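Local coordinates for protein 2-hydroxyisocaproyl-CoA dehydratase activator (Clostridium difficile, PDB 4EHU) that hydrolyses ATP while passing one electron to (R)-2-hydroxyisocaproyl-CoA dehydratase, working as a homodimer that binds a single [4Fe-4S] cluster, at residues Lys59-Gly64 with Lys75-Leu80; Met1-Leu6 with Gly247-Ala252; Ser145-Ile150 with Ala217-Ile222. One frame throughout, in Å; residues are numbered along the deposited sequence. Where two conformers were deposited one is given.

Contacts 1 and 2 meet at a single mixed sheet, their centres 9 Å apart. Strand 2-8 is joined to strand 57-63 by probable backbone hydrogen bonds from Thr63 N to Leu6 O (2.8 Å) and from Leu6 N to Val61 O (2.9 Å). Contact 3 lies across the centre of the chain, about 28 Å from contact 1 and 29 Å from contact 2, centre to centre. The nucleotide ties the distant regions together: the side chain of Glu79 in contact 1 comes, at its nearest atoms, within about 4 Å of bound ANP and of the magnesium ion, whereas contact 3 holds the adenine. The molecule thus illustrates how an actin-type ATPase lines opposite ends of one ligand with separate parts of its fold.

Contact 1 of 3, residues Lys59-Gly64 with Lys75-Leu80; sequences KVVVTG and KQISEL
Glu79 reaches back over Thr63 and Gly64 at the end of strand 57-63, and its side chain can be followed atom by atom. Its CB lies 3.4 Å from Thr63 OG1 and is also near Gly64 N. CG stands between the backbone N and the carbonyl carbon (chi1 73°), and beyond it the chain runs out extended. CD passes by Gly64 CA, and OE2 stops 3.4 Å from that same CA. The other carboxylate oxygen, OE1, forms a salt bridge with Lys106, so the two branches divide between a glycine and a lysine.

Thr63 fastens the turn that leads to Glu79. Its OG1, anti to the backbone N (chi1 -170°), donates to Ile77 O at 2.7 Å, with the donor tilted 22° from the carbonyl plane. Upstream, the backbones run as parallel strands: Val62 N bonds to Lys75 O (3.0 Å) and Ile77 N to Val62 O (2.9 Å), while the link from Lys75 N to Val60 O is weak.

Side chains pack on both faces of this short ladder. On one, Val61 CG1 touches Ile77 CD1 at 3.7 Å, next to helix 243-261. On the other, Val62 CG1 meets Gln76 CG at 3.4 Å, the two side chains lying side by side and pointing the same way, and the amide of Gln76 is held beyond by Tyr70 O. Ser78 then caps helix 79-90, its OG accepting from Leu80 N. Edge strand, turn and capped helix follow one another at the margin of an actin-fold sheet and bring Glu79 to the nucleotide pocket.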
ATOM      1  N   LYS A  59      -0.725 -37.015 -15.521  1.00 29.44           N
ATOM      2  CA  LYS A  59       0.038 -35.771 -15.634  1.00 29.77           C
ATOM      3  C   LYS A  59      -0.391 -34.775 -14.558  1.00 28.77           C
ATOM      4  O   LYS A  59      -1.569 -34.717 -14.173  1.00 31.04           O
ATOM      5  CB  LYS A  59      -0.163 -35.104 -16.999  1.00 29.64           C
ATOM      6  CG  LYS A  59       0.299 -35.940 -18.192  1.00 36.13           C
ATOM      7  CD  LYS A  59       1.808 -36.013 -18.304  1.00 37.04           C
ATOM      8  CE  LYS A  59       2.213 -36.699 -19.606  1.00 46.70           C
ATOM      9  NZ  LYS A  59       3.690 -36.831 -19.780  1.00 46.95           N
ATOM     10  N   VAL A  60       0.579 -34.006 -14.088  1.00 26.97           N
ATOM     11  CA  VAL A  60       0.360 -32.951 -13.114  1.00 29.91           C
ATOM     12  C   VAL A  60       0.908 -31.651 -13.671  1.00 32.91           C
ATOM     13  O   VAL A  60       2.033 -31.612 -14.152  1.00 31.00           O
ATOM     14  CB  VAL A  60       1.103 -33.248 -11.794  1.00 39.53           C
ATOM     15  CG1 VAL A  60       0.895 -32.108 -10.794  1.00 50.99           C
ATOM     16  CG2 VAL A  60       0.645 -34.580 -11.211  1.00 41.84           C
ATOM     17  N   VAL A  61       0.115 -30.585 -13.611  1.00 26.92           N
ATOM     18  CA  VAL A  61       0.612 -29.255 -13.971  1.00 25.30           C
ATOM     19  C   VAL A  61       0.464 -28.326 -12.778  1.00 25.27           C
ATOM     20  O   VAL A  61      -0.551 -28.353 -12.084  1.00 24.93           O
ATOM     21  CB  VAL A  61      -0.140 -28.663 -15.184  1.00 24.77           C
ATOM     22  CG1 VAL A  61       0.167 -27.163 -15.342  1.00 29.44           C
ATOM     23  CG2 VAL A  61       0.202 -29.440 -16.461  1.00 26.29           C
ATOM     24  N   VAL A  62       1.482 -27.503 -12.542  1.00 25.49           N
ATOM     25  CA  VAL A  62       1.426 -26.521 -11.468  1.00 25.53           C
ATOM     26  C   VAL A  62       1.505 -25.113 -12.036  1.00 24.92           C
ATOM     27  O   VAL A  62       2.198 -24.855 -13.020  1.00 27.20           O
ATOM     28  CB  VAL A  62       2.558 -26.751 -10.442  1.00 26.18           C
ATOM     29  CG1 VAL A  62       3.918 -26.517 -11.085  1.00 29.72           C
ATOM     30  CG2 VAL A  62       2.376 -25.852  -9.233  1.00 33.40           C
ATOM     31  N   THR A  63       0.777 -24.210 -11.401  1.00 26.10           N
ATOM     32  CA  THR A  63       0.718 -22.821 -11.830  1.00 26.03           C
ATOM     33  C   THR A  63       0.762 -21.932 -10.598  1.00 25.52           C
ATOM     34  O   THR A  63       0.828 -22.426  -9.478  1.00 23.22           O
ATOM     35  CB  THR A  63      -0.559 -22.565 -12.662  1.00 22.19           C
ATOM     36  OG1 THR A  63      -0.503 -21.272 -13.288  1.00 21.22           O
ATOM     37  CG2 THR A  63      -1.804 -22.659 -11.804  1.00 24.87           C
ATOM     38  N   GLY A  64       0.754 -20.625 -10.815  1.00 22.39           N
ATOM     39  CA  GLY A  64       0.723 -19.660  -9.726  1.00 25.78           C
ATOM     40  C   GLY A  64       2.102 -19.121  -9.388  1.00 25.29           C
ATOM     41  O   GLY A  64       3.108 -19.552  -9.938  1.00 27.13           O
ATOM     42  N   LYS A  75       4.611 -30.118 -15.933  1.00 34.12           N
ATOM     43  CA  LYS A  75       4.838 -28.796 -16.492  1.00 35.02           C
ATOM     44  C   LYS A  75       4.528 -27.758 -15.424  1.00 30.03           C
ATOM     45  O   LYS A  75       3.703 -27.989 -14.528  1.00 26.35           O
ATOM     46  CB  LYS A  75       3.939 -28.534 -17.708  1.00 29.94           C
ATOM     47  CG  LYS A  75       4.196 -29.404 -18.909  1.00 40.41           C
ATOM     48  CD  LYS A  75       5.476 -29.026 -19.610  1.00 40.92           C
ATOM     49  CE  LYS A  75       5.781 -30.009 -20.735  1.00 46.98           C
ATOM     50  NZ  LYS A  75       7.033 -29.672 -21.464  1.00 56.77           N
ATOM     51  N   GLN A  76       5.206 -26.625 -15.513  1.00 27.33           N
ATOM     52  CA  GLN A  76       4.838 -25.449 -14.747  1.00 25.27           C
ATOM     53  C   GLN A  76       4.377 -24.418 -15.757  1.00 25.78           C
ATOM     54  O   GLN A  76       5.133 -24.060 -16.651  1.00 30.38           O
ATOM     55  CB  GLN A  76       6.048 -24.931 -13.973  1.00 28.23           C
ATOM     56  CG  GLN A  76       6.619 -25.954 -13.022  1.00 40.93           C
ATOM     57  CD  GLN A  76       8.128 -25.881 -12.938  1.00 51.45           C
ATOM     58  OE1 GLN A  76       8.815 -25.691 -13.945  1.00 38.48           O
ATOM     59  NE2 GLN A  76       8.655 -26.019 -11.732  1.00 45.71           N
ATOM     60  N   ILE A  77       3.158 -23.909 -15.611  1.00 26.08           N
ATOM     61  CA  ILE A  77       2.579 -23.063 -16.660  1.00 24.14           C
ATOM     62  C   ILE A  77       2.046 -21.781 -16.075  1.00 26.80           C
ATOM     63  O   ILE A  77       1.525 -21.778 -14.976  1.00 24.51           O
ATOM     64  CB  ILE A  77       1.439 -23.796 -17.418  1.00 24.03           C
ATOM     65  CG1 ILE A  77       1.995 -25.028 -18.150  1.00 24.71           C
ATOM     66  CG2 ILE A  77       0.779 -22.885 -18.432  1.00 25.54           C
ATOM     67  CD1 ILE A  77       0.898 -25.902 -18.748  1.00 27.17           C
ATOM     68  N   SER A  78       2.201 -20.703 -16.829  1.00 22.18           N
ATOM     69  CA  SER A  78       1.662 -19.379 -16.473  1.00 22.96           C
ATOM     70  C   SER A  78       0.212 -19.405 -15.946  1.00 20.69           C
ATOM     71  O   SER A  78      -0.668 -20.070 -16.510  1.00 20.80           O
ATOM     72  CB  SER A  78       1.713 -18.494 -17.717  1.00 20.84           C
ATOM     73  OG  SER A  78       0.966 -17.299 -17.539  1.00 23.35           O
ATOM     74  N   GLU A  79      -0.044 -18.647 -14.883  1.00 23.15           N
ATOM     75  CA  GLU A  79      -1.408 -18.560 -14.360  1.00 22.27           C
ATOM     76  C   GLU A  79      -2.316 -17.742 -15.266  1.00 19.06           C
ATOM     77  O   GLU A  79      -3.545 -17.863 -15.169  1.00 19.72           O
ATOM     78  CB  GLU A  79      -1.434 -18.009 -12.932  1.00 17.64           C
ATOM     79  CG  GLU A  79      -1.142 -16.529 -12.826  1.00 21.42           C
ATOM     80  CD  GLU A  79      -0.571 -16.152 -11.464  1.00 22.92           C
ATOM     81  OE1 GLU A  79      -1.267 -15.431 -10.708  1.00 19.52           O
ATOM     82  OE2 GLU A  79       0.591 -16.539 -11.171  1.00 24.82           O
ATOM     83  N   LEU A  80      -1.758 -16.934 -16.164  1.00 21.12           N
ATOM     84  CA  LEU A  80      -2.617 -16.255 -17.136  1.00 19.64           C
ATOM     85  C   LEU A  80      -3.216 -17.311 -18.039  1.00 20.15           C
ATOM     86  O   LEU A  80      -4.424 -17.311 -18.317  1.00 19.94           O
ATOM     87  CB  LEU A  80      -1.867 -15.252 -18.004  1.00 19.38           C
ATOM     88  CG  LEU A  80      -1.401 -13.948 -17.344  1.00 26.42           C
ATOM     89  CD1 LEU A  80      -0.600 -14.192 -16.074  1.00 33.39           C
ATOM     90  CD2 LEU A  80      -0.579 -13.128 -18.352  1.00 22.68           C
TER

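Contact 2 of 3, residues Met1-Leu6 with Gly247-Ala252; sequences MYTMGL and GAALYA
Thr3 OG1 donates to Ala249 O at 2.9 Å and pins strand 2-8 to helix 243-261. The hydroxyl lies between the backbone N and the carbonyl carbon (chi1 60°), and it meets the helix carbonyl at a C=O...O angle of 133°, tilted from the carbonyl plane. The rest of the side chain lies on the next turn: CB touches Ala252 CB at 3.6 Å, and CG2 lies over the backbone carbonyl of Ala252.

Gly5 lets the helix come close: it has no side chain on the flank turned to Ala249 N and Ala248 CB. Its CA is 3.8 Å from Ala249 CA and 3.6 Å from Ala248 CB, while Ala249 CB reaches Gly5 N. With nothing bulkier than threonine between them, the axes of strand 2-6 and helix 247-252 approach to 5.7 Å and run at 141°, nearer antiparallel than parallel. The pairing joins the first strand of the chain to its last helix, which in this actin-like ATPase returns to cover the sheet where the chain began.

Outside this inner shell, the methyls of Ala248 and Ala252 also meet Val61 of strand 57-63, so the helix spans two adjacent strands. Strand 2-8 is held in the sheet by backbone bonds from Thr3 to Leu18 on one flank and from Met4 to Lys59 and Val61 on the other. Met4 points away from the alanines and packs against Leu43, Leu46 and Tyr47 of helix 38-50.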
ATOM      1  N   MET A   1      -8.666 -41.858 -17.303  1.00 44.84           N
ATOM      2  CA  MET A   1      -7.376 -41.281 -16.831  1.00 43.65           C
ATOM      3  C   MET A   1      -7.675 -40.142 -15.873  1.00 40.17           C
ATOM      4  O   MET A   1      -8.741 -39.539 -15.939  1.00 37.96           O
ATOM      5  CB  MET A   1      -6.560 -40.737 -18.009  1.00 41.74           C
ATOM      6  CG  MET A   1      -6.989 -39.317 -18.444  1.00 40.50           C
ATOM      7  SD  MET A   1      -5.716 -38.464 -19.394  1.00 49.63           S
ATOM      8  CE  MET A   1      -5.392 -39.690 -20.664  1.00 43.36           C
ATOM      9  N   TYR A   2      -6.737 -39.839 -14.985  1.00 32.82           N
ATOM     10  CA  TYR A   2      -6.857 -38.645 -14.148  1.00 35.91           C
ATOM     11  C   TYR A   2      -5.691 -37.715 -14.391  1.00 33.76           C
ATOM     12  O   TYR A   2      -4.564 -38.163 -14.581  1.00 33.50           O
ATOM     13  CB  TYR A   2      -6.888 -39.023 -12.670  1.00 35.86           C
ATOM     14  CG  TYR A   2      -8.056 -39.893 -12.297  1.00 33.87           C
ATOM     15  CD1 TYR A   2      -9.277 -39.331 -11.953  1.00 44.85           C
ATOM     16  CD2 TYR A   2      -7.946 -41.289 -12.306  1.00 34.15           C
ATOM     17  CE1 TYR A   2     -10.358 -40.124 -11.611  1.00 45.94           C
ATOM     18  CE2 TYR A   2      -9.016 -42.081 -11.967  1.00 42.95           C
ATOM     19  CZ  TYR A   2     -10.221 -41.496 -11.622  1.00 41.42           C
ATOM     20  OH  TYR A   2     -11.293 -42.287 -11.286  1.00 44.37           O
ATOM     21  N   THR A   3      -5.954 -36.413 -14.381  1.00 31.08           N
ATOM     22  CA  THR A   3      -4.880 -35.430 -14.337  1.00 30.84           C
ATOM     23  C   THR A   3      -5.113 -34.482 -13.166  1.00 30.51           C
ATOM     24  O   THR A   3      -6.212 -34.414 -12.626  1.00 28.81           O
ATOM     25  CB  THR A   3      -4.785 -34.641 -15.643  1.00 29.02           C
ATOM     26  OG1 THR A   3      -6.015 -33.939 -15.879  1.00 27.17           O
ATOM     27  CG2 THR A   3      -4.461 -35.614 -16.810  1.00 27.30           C
ATOM     28  N   MET A   4      -4.071 -33.769 -12.767  1.00 27.38           N
ATOM     29  CA  MET A   4      -4.163 -32.866 -11.622  1.00 26.65           C
ATOM     30  C   MET A   4      -3.587 -31.499 -11.953  1.00 27.46           C
ATOM     31  O   MET A   4      -2.571 -31.395 -12.629  1.00 27.33           O
ATOM     32  CB  MET A   4      -3.397 -33.452 -10.438  1.00 29.99           C
ATOM     33  CG  MET A   4      -3.501 -32.626  -9.171  1.00 32.40           C
ATOM     34  SD  MET A   4      -2.726 -33.438  -7.764  1.00 45.67           S
ATOM     35  CE  MET A   4      -4.043 -34.529  -7.228  1.00 84.11           C
ATOM     36  N   GLY A   5      -4.261 -30.459 -11.464  1.00 25.43           N
ATOM     37  CA  GLY A   5      -3.781 -29.088 -11.535  1.00 26.15           C
ATOM     38  C   GLY A   5      -3.584 -28.533 -10.130  1.00 27.88           C
ATOM     39  O   GLY A   5      -4.422 -28.738  -9.261  1.00 26.49           O
ATOM     40  N   LEU A   6      -2.459 -27.862  -9.909  1.00 26.30           N
ATOM     41  CA  LEU A   6      -2.179 -27.200  -8.640  1.00 26.80           C
ATOM     42  C   LEU A   6      -1.924 -25.734  -8.930  1.00 28.30           C
ATOM     43  O   LEU A   6      -1.181 -25.413  -9.846  1.00 25.72           O
ATOM     44  CB  LEU A   6      -0.947 -27.808  -7.967  1.00 28.30           C
ATOM     45  CG  LEU A   6      -1.085 -29.237  -7.445  1.00 54.90           C
ATOM     46  CD1 LEU A   6       0.262 -29.732  -6.939  1.00 67.15           C
ATOM     47  CD2 LEU A   6      -2.139 -29.311  -6.351  1.00 59.34           C
ATOM     48  N   GLY A 247      -7.561 -24.958 -14.944  1.00 20.01           N
ATOM     49  CA  GLY A 247      -6.840 -24.729 -16.181  1.00 20.11           C
ATOM     50  C   GLY A 247      -5.580 -25.574 -16.222  1.00 21.81           C
ATOM     51  O   GLY A 247      -5.262 -26.196 -17.234  1.00 20.22           O
ATOM     52  N   ALA A 248      -4.870 -25.615 -15.105  1.00 19.41           N
ATOM     53  CA  ALA A 248      -3.685 -26.476 -15.001  1.00 22.52           C
ATOM     54  C   ALA A 248      -4.045 -27.953 -15.258  1.00 25.38           C
ATOM     55  O   ALA A 248      -3.330 -28.670 -15.971  1.00 22.01           O
ATOM     56  CB  ALA A 248      -3.015 -26.313 -13.626  1.00 21.75           C
ATOM     57  N   ALA A 249      -5.160 -28.412 -14.694  1.00 22.60           N
ATOM     58  CA  ALA A 249      -5.568 -29.814 -14.862  1.00 23.96           C
ATOM     59  C   ALA A 249      -5.889 -30.103 -16.332  1.00 26.78           C
ATOM     60  O   ALA A 249      -5.660 -31.196 -16.823  1.00 25.43           O
ATOM     61  CB  ALA A 249      -6.772 -30.142 -13.962  1.00 22.24           C
ATOM     62  N   LEU A 250      -6.402 -29.102 -17.035  1.00 22.61           N
ATOM     63  CA  LEU A 250      -6.746 -29.250 -18.442  1.00 24.30           C
ATOM     64  C   LEU A 250      -5.484 -29.266 -19.304  1.00 26.71           C
ATOM     65  O   LEU A 250      -5.395 -30.038 -20.266  1.00 26.21           O
ATOM     66  CB  LEU A 250      -7.675 -28.115 -18.881  1.00 22.88           C
ATOM     67  CG  LEU A 250      -9.115 -28.281 -18.410  1.00 19.70           C
ATOM     68  CD1 LEU A 250      -9.840 -26.919 -18.429  1.00 20.90           C
ATOM     69  CD2 LEU A 250      -9.830 -29.292 -19.289  1.00 23.58           C
ATOM     70  N   TYR A 251      -4.504 -28.431 -18.973  1.00 22.46           N
ATOM     71  CA  TYR A 251      -3.226 -28.501 -19.675  1.00 23.29           C
ATOM     72  C   TYR A 251      -2.567 -29.835 -19.375  1.00 24.58           C
ATOM     73  O   TYR A 251      -1.855 -30.368 -20.208  1.00 26.17           O
ATOM     74  CB  TYR A 251      -2.280 -27.368 -19.295  1.00 24.05           C
ATOM     75  CG  TYR A 251      -2.623 -26.088 -19.994  1.00 24.48           C
ATOM     76  CD1 TYR A 251      -2.627 -26.014 -21.378  1.00 25.66           C
ATOM     77  CD2 TYR A 251      -2.967 -24.952 -19.273  1.00 25.28           C
ATOM     78  CE1 TYR A 251      -2.970 -24.864 -22.024  1.00 26.37           C
ATOM     79  CE2 TYR A 251      -3.280 -23.796 -19.906  1.00 24.95           C
ATOM     80  CZ  TYR A 251      -3.294 -23.748 -21.283  1.00 28.96           C
ATOM     81  OH  TYR A 251      -3.627 -22.571 -21.919  1.00 27.86           O
ATOM     82  N   ALA A 252      -2.806 -30.367 -18.184  1.00 23.55           N
ATOM     83  CA  ALA A 252      -2.236 -31.668 -17.821  1.00 28.09           C
ATOM     84  C   ALA A 252      -2.866 -32.761 -18.676  1.00 22.87           C
ATOM     85  O   ALA A 252      -2.187 -33.699 -19.107  1.00 26.77           O
ATOM     86  CB  ALA A 252      -2.461 -31.940 -16.337  1.00 26.63           C
TER

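Contact 3 of 3, residues Ser145-Ile150 with Ala217-Ile222; sequences SELGSI and ARNSGI. With ANP (phosphoaminophosphonic acid-adenylate ester), chain D.
Gly148 and Gly221 bring two short helical segments together, with their CA atoms 4.1 Å apart. Van der Waals contact does most of the work between the segments. Gly148 CA is met by Asn219 OD1 at 3.3 Å and by Ser220 OG at 3.5 Å, and it also faces Gly221 N. Beside this point the amide nitrogen ND2 of Asn219 rests against Leu147 CB, the two side chains crossing obliquely.

Hydrogen bonding organises the 217-222 side from within. Asn219 is the N-cap of helix 220-230: with CG anti to the backbone N (chi1 -178°), OD1 accepts from Ile222 N at 3.2 Å, the donor standing above the amide plane, and more weakly from Gly221 N. One oxygen therefore both caps its own helix and packs on the other. Arg224 links the segments from outside, bonding to Gly148 O and weakly to Ser220 OG.

Ligand contacts form the third group. The adenine of ANP lies between Ser145 and Arg218, which cover opposite faces. Ser145 CA approaches N1 at 3.6 Å from one side. From the other, the guanidinium of Arg218 is set with ANP N6 3.2 Å above its centre, and its NH1 is fixed by Gln241, which itself hydrogen-bonds the nucleotide. Asn219 N adds a contact with C2.

Leu147, Asn219 and Ile222 all touch His190 of helix 182-204, and Leu147 and Ile222 also reach helix 130-140. Helix 220-230 itself connects the parallel neighbours 210-213 and 234-235 of the second sheet.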
ATOM      1  N   SER A 145     -15.231 -14.133   4.776  1.00 21.85           N
ATOM      2  CA  SER A 145     -16.332 -14.886   4.152  1.00 21.27           C
ATOM      3  C   SER A 145     -17.710 -14.281   4.425  1.00 19.42           C
ATOM      4  O   SER A 145     -18.681 -14.661   3.774  1.00 22.94           O
ATOM      5  CB  SER A 145     -16.313 -16.349   4.603  1.00 23.71           C
ATOM      6  OG  SER A 145     -16.668 -16.463   5.971  1.00 24.16           O
ATOM      7  N   GLU A 146     -17.798 -13.377   5.400  1.00 19.59           N
ATOM      8  CA  GLU A 146     -19.079 -12.753   5.739  1.00 22.11           C
ATOM      9  C   GLU A 146     -19.271 -11.384   5.090  1.00 22.17           C
ATOM     10  O   GLU A 146     -20.379 -10.843   5.155  1.00 20.49           O
ATOM     11  CB  GLU A 146     -19.216 -12.567   7.254  1.00 30.49           C
ATOM     12  CG  GLU A 146     -18.938 -13.804   8.093  1.00 34.47           C
ATOM     13  CD  GLU A 146     -18.637 -13.456   9.547  1.00 62.92           C
ATOM     14  OE1 GLU A 146     -17.597 -13.912  10.069  1.00 69.39           O
ATOM     15  OE2 GLU A 146     -19.438 -12.722  10.169  1.00 63.95           O
ATOM     16  N   LEU A 147     -18.213 -10.806   4.510  1.00 19.60           N
ATOM     17  CA  LEU A 147     -18.294  -9.439   3.977  1.00 19.38           C
ATOM     18  C   LEU A 147     -19.399  -9.271   2.934  1.00 20.10           C
ATOM     19  O   LEU A 147     -20.118  -8.279   2.953  1.00 18.07           O
ATOM     20  CB  LEU A 147     -16.953  -9.018   3.358  1.00 17.88           C
ATOM     21  CG  LEU A 147     -15.786  -8.950   4.347  1.00 19.84           C
ATOM     22  CD1 LEU A 147     -14.478  -8.597   3.595  1.00 21.61           C
ATOM     23  CD2 LEU A 147     -16.044  -7.931   5.451  1.00 25.28           C
ATOM     24  N   GLY A 148     -19.515 -10.219   2.012  1.00 17.92           N
ATOM     25  CA  GLY A 148     -20.472 -10.106   0.928  1.00 17.58           C
ATOM     26  C   GLY A 148     -21.889  -9.980   1.463  1.00 19.74           C
ATOM     27  O   GLY A 148     -22.660  -9.110   1.049  1.00 18.93           O
ATOM     28  N   SER A 149     -22.236 -10.858   2.396  0.60 19.12           N
ATOM     29  CA  SER A 149     -23.594 -10.906   2.922  0.60 19.55           C
ATOM     30  C   SER A 149     -23.861  -9.657   3.765  0.60 17.54           C
ATOM     31  O   SER A 149     -24.956  -9.083   3.717  0.60 22.99           O
ATOM     32  CB  SER A 149     -23.786 -12.180   3.748  0.60 26.79           C
ATOM     33  OG  SER A 149     -25.034 -12.183   4.428  0.60 26.61           O
ATOM     34  N   ILE A 150     -22.867  -9.226   4.534  1.00 19.80           N
ATOM     35  CA  ILE A 150     -23.044  -8.049   5.383  1.00 19.39           C
ATOM     36  C   ILE A 150     -23.329  -6.832   4.512  1.00 22.32           C
ATOM     37  O   ILE A 150     -24.230  -6.033   4.812  1.00 18.94           O
ATOM     38  CB  ILE A 150     -21.809  -7.810   6.258  1.00 22.17           C
ATOM     39  CG1 ILE A 150     -21.805  -8.842   7.392  1.00 28.05           C
ATOM     40  CG2 ILE A 150     -21.800  -6.376   6.821  1.00 23.72           C
ATOM     41  CD1 ILE A 150     -20.464  -8.986   8.085  1.00 27.25           C
ATOM     42  N   ALA A 217     -13.411 -13.203  -5.704  1.00 16.27           N
ATOM     43  CA  ALA A 217     -14.702 -13.336  -6.406  1.00 16.42           C
ATOM     44  C   ALA A 217     -15.735 -14.138  -5.610  1.00 16.37           C
ATOM     45  O   ALA A 217     -16.923 -14.164  -5.962  1.00 19.35           O
ATOM     46  CB  ALA A 217     -14.504 -13.960  -7.783  1.00 17.18           C
ATOM     47  N   ARG A 218     -15.293 -14.813  -4.550  1.00 15.93           N
ATOM     48  CA  ARG A 218     -16.227 -15.459  -3.637  1.00 16.80           C
ATOM     49  C   ARG A 218     -16.992 -14.430  -2.790  1.00 16.16           C
ATOM     50  O   ARG A 218     -17.986 -14.787  -2.158  1.00 17.02           O
ATOM     51  CB  ARG A 218     -15.497 -16.426  -2.709  1.00 19.63           C
ATOM     52  CG  ARG A 218     -14.832 -17.566  -3.446  1.00 19.79           C
ATOM     53  CD  ARG A 218     -14.031 -18.422  -2.489  1.00 21.94           C
ATOM     54  NE  ARG A 218     -14.870 -19.208  -1.598  1.00 25.08           N
ATOM     55  CZ  ARG A 218     -14.372 -19.973  -0.632  1.00 37.74           C
ATOM     56  NH1 ARG A 218     -13.054 -20.021  -0.435  1.00 29.35           N
ATOM     57  NH2 ARG A 218     -15.183 -20.678   0.136  1.00 31.31           N
ATOM     58  N   ASN A 219     -16.508 -13.189  -2.759  1.00 15.73           N
ATOM     59  CA  ASN A 219     -17.169 -12.100  -2.024  1.00 15.86           C
ATOM     60  C   ASN A 219     -18.208 -11.450  -2.929  1.00 16.87           C
ATOM     61  O   ASN A 219     -17.861 -10.723  -3.848  1.00 15.84           O
ATOM     62  CB  ASN A 219     -16.109 -11.074  -1.594  1.00 14.97           C
ATOM     63  CG  ASN A 219     -16.698  -9.938  -0.796  1.00 19.99           C
ATOM     64  OD1 ASN A 219     -17.860  -9.582  -0.973  1.00 16.69           O
ATOM     65  ND2 ASN A 219     -15.906  -9.374   0.090  1.00 17.22           N
ATOM     66  N   SER A 220     -19.489 -11.746  -2.686  1.00 17.03           N
ATOM     67  CA  SER A 220     -20.551 -11.269  -3.569  1.00 17.81           C
ATOM     68  C   SER A 220     -20.623  -9.761  -3.560  1.00 16.98           C
ATOM     69  O   SER A 220     -21.068  -9.179  -4.532  1.00 17.61           O
ATOM     70  CB  SER A 220     -21.906 -11.844  -3.145  1.00 18.45           C
ATOM     71  OG  SER A 220     -22.247 -11.361  -1.862  1.00 21.28           O
ATOM     72  N   GLY A 221     -20.166  -9.138  -2.476  1.00 13.97           N
ATOM     73  CA  GLY A 221     -20.132  -7.684  -2.384  1.00 15.22           C
ATOM     74  C   GLY A 221     -19.158  -7.074  -3.363  1.00 16.01           C
ATOM     75  O   GLY A 221     -19.403  -6.013  -3.936  1.00 17.22           O
ATOM     76  N   ILE A 222     -18.010  -7.730  -3.540  1.00 14.13           N
ATOM     77  CA  ILE A 222     -17.030  -7.260  -4.516  1.00 14.74           C
ATOM     78  C   ILE A 222     -17.569  -7.457  -5.928  1.00 13.22           C
ATOM     79  O   ILE A 222     -17.416  -6.577  -6.776  1.00 15.73           O
ATOM     80  CB  ILE A 222     -15.699  -7.989  -4.364  1.00 13.98           C
ATOM     81  CG1 ILE A 222     -15.027  -7.582  -3.042  1.00 16.15           C
ATOM     82  CG2 ILE A 222     -14.800  -7.687  -5.580  1.00 15.37           C
ATOM     83  CD1 ILE A 222     -14.469  -6.134  -3.012  1.00 17.34           C
TER
HETATM   84  PG  ANP D 302      -2.273 -14.275  -6.177  1.00 18.56           P
HETATM   85  O1G ANP D 302      -0.824 -14.747  -6.191  1.00 19.89           O
HETATM   86  O2G ANP D 302      -3.009 -14.810  -7.379  1.00 19.33           O
HETATM   87  O3G ANP D 302      -2.403 -12.810  -6.023  1.00 20.61           O
HETATM   88  PB  ANP D 302      -3.853 -16.334  -4.613  1.00 19.07           P
HETATM   89  O1B ANP D 302      -3.348 -17.225  -3.508  1.00 21.23           O
HETATM   90  O2B ANP D 302      -4.112 -17.005  -5.963  1.00 17.41           O
HETATM   91  N3B ANP D 302      -2.827 -14.944  -4.697  1.00 18.01           N
HETATM   92  PA  ANP D 302      -6.734 -16.417  -4.244  1.00 18.79           P
HETATM   93  O1A ANP D 302      -6.633 -17.802  -3.708  1.00 19.66           O
HETATM   94  O2A ANP D 302      -7.234 -16.150  -5.646  1.00 17.97           O
HETATM   95  O3A ANP D 302      -5.280 -15.708  -4.136  1.00 18.26           O
HETATM   96  O5' ANP D 302      -7.570 -15.453  -3.267  1.00 18.30           O
HETATM   97  C5' ANP D 302      -7.126 -15.224  -1.925  1.00 19.73           C
HETATM   98  C4' ANP D 302      -8.186 -14.408  -1.192  1.00 26.26           C
HETATM   99  O4' ANP D 302      -9.554 -14.604  -1.520  1.00 22.75           O
HETATM  100  C3' ANP D 302      -8.005 -13.768   0.172  1.00 23.33           C
HETATM  101  O3' ANP D 302      -7.039 -12.709   0.120  1.00 22.02           O
HETATM  102  C2' ANP D 302      -9.430 -13.325   0.519  1.00 25.59           C
HETATM  103  O2' ANP D 302      -9.595 -11.897   0.457  1.00 25.85           O
HETATM  104  C1' ANP D 302     -10.353 -13.979  -0.509  1.00 22.88           C
HETATM  105  N9  ANP D 302     -11.192 -15.055   0.048  1.00 21.97           N
HETATM  106  C8  ANP D 302     -10.795 -16.298   0.393  1.00 23.52           C
HETATM  107  N7  ANP D 302     -11.850 -17.038   0.817  1.00 23.49           N
HETATM  108  C5  ANP D 302     -12.942 -16.239   0.727  1.00 20.90           C
HETATM  109  C6  ANP D 302     -14.374 -16.382   0.998  1.00 22.14           C
HETATM  110  N6  ANP D 302     -14.843 -17.556   1.485  1.00 23.58           N
HETATM  111  N1  ANP D 302     -15.177 -15.314   0.756  1.00 20.67           N
HETATM  112  C2  ANP D 302     -14.714 -14.153   0.272  1.00 22.10           C
HETATM  113  N3  ANP D 302     -13.413 -13.950   0.011  1.00 20.97           N
HETATM  114  C4  ANP D 302     -12.509 -14.942   0.209  1.00 20.77           C